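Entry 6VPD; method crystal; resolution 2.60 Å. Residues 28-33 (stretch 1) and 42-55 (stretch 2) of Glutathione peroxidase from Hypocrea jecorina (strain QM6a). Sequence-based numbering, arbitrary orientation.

Stretch 1, residues 28-33: SFFDFK
Stretch 2 42-55: VDLSQYKGKVVLVV

This contact is mainly an aromatic packing interface, in which Phe29 and Phe30 of a short 3-10 segment lodge against a 3-10 segment and strand of stretch 2, joined at one end by a single backbone hydrogen bond and an antiparallel bridge; together the stretches bury 605 Å².

In stretch 1, residues 29-31 form the 3-10 segment (phi/psi -52/-38, -74/0 and -73/-13), supported by Asp31 N to Ser28 O at 2.8 Å and Phe32 N to Phe29 O at 3.1 Å. Asp31 OD2 also accepts from Ser28 N at 3.1 Å with an N-H...O angle of 169°. Phe32 (-96/157) and Lys33 (-120/145) then extend. Lys33 pairs with Asp43 as an antiparallel, non-hydrogen-bonded bridge, CA to CA 4.6 Å, with both CB atoms on the same face of the sheet. Beside it, Leu44 N donates to Phe32 O at 3.1 Å and 154°, and Lys33 CA makes a CA-H...O contact with Val42 O at 3.3 Å, 131° at the hydrogen.

After the strand at 42-43, stretch 2 turns into the 3-10 segment 44-47. Asp43 (chi1 -165°, t) makes no side-chain hydrogen bond to stretch 1; its OD1 accepts from Ser45 N at 3.0 Å and 167°, and weakly from Ser45 OG at 3.0 Å. Phe30 O lies only 3.2 Å from Ser45 N, but the angle is too poor for a hydrogen bond. A type II turn from Tyr47 to Lys50, closed by Lys50 N to Tyr47 O at 3.1 Å, places Gly49 at positive phi (77/7) and leads into the strand 51-55.

Phe30 (chi1 -51°, m; chi2 -73°) is the most extensively covered residue, losing 145 Å² to stretch 2. Lys48 CA sits 3.5 Å from the centroid of the Phe30 ring, 11° off its normal, a nearly axial CH-pi contact. Backbone oxygens approach the ring edge: Phe30 CD1 is 3.2 Å from Leu44 O, and Phe30 CZ is 3.5 Å from Lys50 O.

Phe29 (chi1 171°, t; chi2 84°) starts sideways, but its ring reaches inward. Leu44 (m, t), whose CB points toward stretch 1, places CD1 4.0 Å from the Phe29 centroid, 28° off the normal; the same CD1 is 4.0 Å from Phe32 CB. Val52 and Val54, both t, also point toward stretch 1: Phe29 CE2 meets Val52 CG1 at 4.0 Å, and Phe29 CE1 meets Val54 CG2 at 3.6 Å. Val52 CG2 lies 4.0 Å from Phe30 CE1, so this valine touches both rings, while Val51 and Leu53 point away, the alternation expected of a strand.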

# COMPACT_ATOMS: atom_id res chain seq x y z
N SER A 28 -24.61 -12.24 7.37
CA SER A 28 -23.54 -12.27 8.34
C SER A 28 -22.39 -13.05 7.73
O SER A 28 -22.59 -13.96 6.93
CB SER A 28 -23.97 -12.93 9.63
OG SER A 28 -23.19 -14.10 9.84
N PHE A 29 -21.18 -12.66 8.14
CA PHE A 29 -19.98 -13.33 7.67
C PHE A 29 -20.08 -14.83 7.87
O PHE A 29 -19.66 -15.61 7.01
CB PHE A 29 -18.77 -12.74 8.42
CG PHE A 29 -17.49 -13.47 8.20
CD1 PHE A 29 -16.70 -13.21 7.09
CD2 PHE A 29 -17.04 -14.39 9.13
CE1 PHE A 29 -15.48 -13.86 6.90
CE2 PHE A 29 -15.84 -15.04 8.94
CZ PHE A 29 -15.06 -14.78 7.83
N PHE A 30 -20.68 -15.26 8.97
CA PHE A 30 -20.74 -16.70 9.20
C PHE A 30 -21.76 -17.43 8.31
O PHE A 30 -21.87 -18.66 8.42
CB PHE A 30 -21.01 -16.96 10.69
CG PHE A 30 -20.08 -16.19 11.63
CD1 PHE A 30 -18.75 -16.57 11.78
CD2 PHE A 30 -20.55 -15.10 12.36
CE1 PHE A 30 -17.91 -15.87 12.64
CE2 PHE A 30 -19.71 -14.40 13.21
CZ PHE A 30 -18.39 -14.79 13.36
N ASP A 31 -22.48 -16.72 7.43
CA ASP A 31 -23.30 -17.36 6.41
C ASP A 31 -22.47 -17.98 5.28
O ASP A 31 -23.00 -18.75 4.48
CB ASP A 31 -24.30 -16.36 5.79
CG ASP A 31 -25.38 -15.88 6.78
OD1 ASP A 31 -25.52 -16.52 7.84
OD2 ASP A 31 -26.08 -14.87 6.50
N PHE A 32 -21.18 -17.66 5.18
CA PHE A 32 -20.46 -17.98 3.96
C PHE A 32 -19.71 -19.30 4.11
O PHE A 32 -19.42 -19.76 5.21
CB PHE A 32 -19.48 -16.87 3.59
CG PHE A 32 -20.12 -15.68 2.95
CD1 PHE A 32 -20.60 -14.64 3.72
CD2 PHE A 32 -20.21 -15.59 1.55
CE1 PHE A 32 -21.19 -13.53 3.11
CE2 PHE A 32 -20.79 -14.49 0.95
CZ PHE A 32 -21.28 -13.46 1.73
N LYS A 33 -19.42 -19.91 2.96
CA LYS A 33 -18.57 -21.09 2.86
C LYS A 33 -17.39 -20.75 1.96
O LYS A 33 -17.54 -19.97 1.01
CB LYS A 33 -19.34 -22.30 2.27
CG LYS A 33 -20.55 -22.74 3.06
CD LYS A 33 -21.81 -21.98 2.63
CE LYS A 33 -23.02 -22.37 3.49
NZ LYS A 33 -24.32 -21.98 2.85
N VAL A 42 -15.06 -25.24 3.65
CA VAL A 42 -15.11 -24.89 5.06
C VAL A 42 -16.37 -24.08 5.29
O VAL A 42 -16.66 -23.15 4.53
CB VAL A 42 -13.87 -24.06 5.48
CG1 VAL A 42 -14.03 -23.53 6.91
CG2 VAL A 42 -12.59 -24.86 5.30
N ASP A 43 -17.11 -24.42 6.34
CA ASP A 43 -18.25 -23.62 6.72
C ASP A 43 -17.82 -22.60 7.76
O ASP A 43 -17.29 -22.96 8.82
CB ASP A 43 -19.39 -24.47 7.24
CG ASP A 43 -20.69 -23.70 7.29
OD1 ASP A 43 -20.65 -22.45 7.39
OD2 ASP A 43 -21.76 -24.35 7.21
N LEU A 44 -18.03 -21.32 7.46
CA LEU A 44 -17.60 -20.25 8.35
C LEU A 44 -18.51 -20.10 9.58
O LEU A 44 -18.13 -19.42 10.53
CB LEU A 44 -17.51 -18.93 7.57
CG LEU A 44 -16.34 -18.92 6.57
CD1 LEU A 44 -16.25 -17.57 5.91
CD2 LEU A 44 -15.01 -19.27 7.22
N SER A 45 -19.68 -20.74 9.59
CA SER A 45 -20.48 -20.77 10.80
C SER A 45 -19.78 -21.52 11.93
O SER A 45 -20.11 -21.31 13.10
CB SER A 45 -21.81 -21.42 10.52
OG SER A 45 -21.60 -22.81 10.26
N GLN A 46 -18.82 -22.40 11.62
CA GLN A 46 -18.04 -23.05 12.66
C GLN A 46 -17.29 -22.05 13.53
O GLN A 46 -16.86 -22.41 14.63
CB GLN A 46 -17.03 -24.03 12.06
CG GLN A 46 -15.70 -23.38 11.70
CD GLN A 46 -14.65 -24.37 11.20
OE1 GLN A 46 -14.84 -25.05 10.20
NE2 GLN A 46 -13.52 -24.44 11.91
N TYR A 47 -17.11 -20.82 13.04
CA TYR A 47 -16.48 -19.75 13.80
C TYR A 47 -17.49 -18.76 14.39
O TYR A 47 -17.08 -17.71 14.89
CB TYR A 47 -15.50 -18.99 12.90
CG TYR A 47 -14.33 -19.81 12.38
CD1 TYR A 47 -13.37 -20.29 13.25
CD2 TYR A 47 -14.18 -20.08 11.02
CE1 TYR A 47 -12.28 -21.03 12.80
CE2 TYR A 47 -13.09 -20.84 10.56
CZ TYR A 47 -12.14 -21.31 11.47
OH TYR A 47 -11.05 -22.04 11.07
N LYS A 48 -18.78 -19.08 14.36
CA LYS A 48 -19.79 -18.12 14.79
C LYS A 48 -19.52 -17.65 16.22
O LYS A 48 -19.06 -18.41 17.07
CB LYS A 48 -21.18 -18.75 14.70
CG LYS A 48 -22.33 -17.80 15.02
CD LYS A 48 -23.68 -18.42 14.71
CE LYS A 48 -23.94 -18.50 13.21
NZ LYS A 48 -25.32 -18.99 12.87
N GLY A 49 -19.78 -16.37 16.48
CA GLY A 49 -19.57 -15.82 17.80
C GLY A 49 -18.13 -15.54 18.17
O GLY A 49 -17.86 -15.21 19.34
N LYS A 50 -17.20 -15.66 17.22
CA LYS A 50 -15.79 -15.35 17.44
C LYS A 50 -15.41 -14.11 16.64
O LYS A 50 -16.15 -13.65 15.77
CB LYS A 50 -14.90 -16.53 17.02
CG LYS A 50 -15.41 -17.90 17.42
CD LYS A 50 -15.26 -18.14 18.91
CE LYS A 50 -15.33 -19.63 19.23
NZ LYS A 50 -14.19 -20.34 18.61
N VAL A 51 -14.24 -13.58 16.96
CA VAL A 51 -13.68 -12.42 16.26
C VAL A 51 -12.73 -12.95 15.21
O VAL A 51 -11.83 -13.74 15.53
CB VAL A 51 -12.98 -11.46 17.24
CG1 VAL A 51 -12.32 -10.30 16.52
CG2 VAL A 51 -13.98 -10.94 18.27
N VAL A 52 -12.94 -12.56 13.96
CA VAL A 52 -12.22 -13.10 12.81
C VAL A 52 -11.52 -11.96 12.07
O VAL A 52 -12.12 -10.91 11.80
CB VAL A 52 -13.17 -13.85 11.84
CG1 VAL A 52 -12.36 -14.53 10.74
CG2 VAL A 52 -14.04 -14.85 12.58
N LEU A 53 -10.26 -12.17 11.73
CA LEU A 53 -9.50 -11.23 10.92
C LEU A 53 -9.21 -11.89 9.58
O LEU A 53 -8.54 -12.93 9.53
CB LEU A 53 -8.21 -10.81 11.62
CG LEU A 53 -7.48 -9.74 10.79
CD1 LEU A 53 -8.12 -8.35 10.94
CD2 LEU A 53 -6.01 -9.72 11.05
N VAL A 54 -9.74 -11.32 8.51
CA VAL A 54 -9.67 -11.90 7.18
C VAL A 54 -8.59 -11.13 6.45
O VAL A 54 -8.58 -9.90 6.47
CB VAL A 54 -11.02 -11.80 6.44
CG1 VAL A 54 -10.87 -12.24 5.00
CG2 VAL A 54 -12.10 -12.62 7.13
N VAL A 55 -7.65 -11.85 5.86
CA VAL A 55 -6.53 -11.21 5.17
C VAL A 55 -6.24 -12.00 3.89
O VAL A 55 -6.27 -13.24 3.90
CB VAL A 55 -5.30 -11.11 6.10
CG1 VAL A 55 -4.76 -12.47 6.43
CG2 VAL A 55 -4.20 -10.26 5.47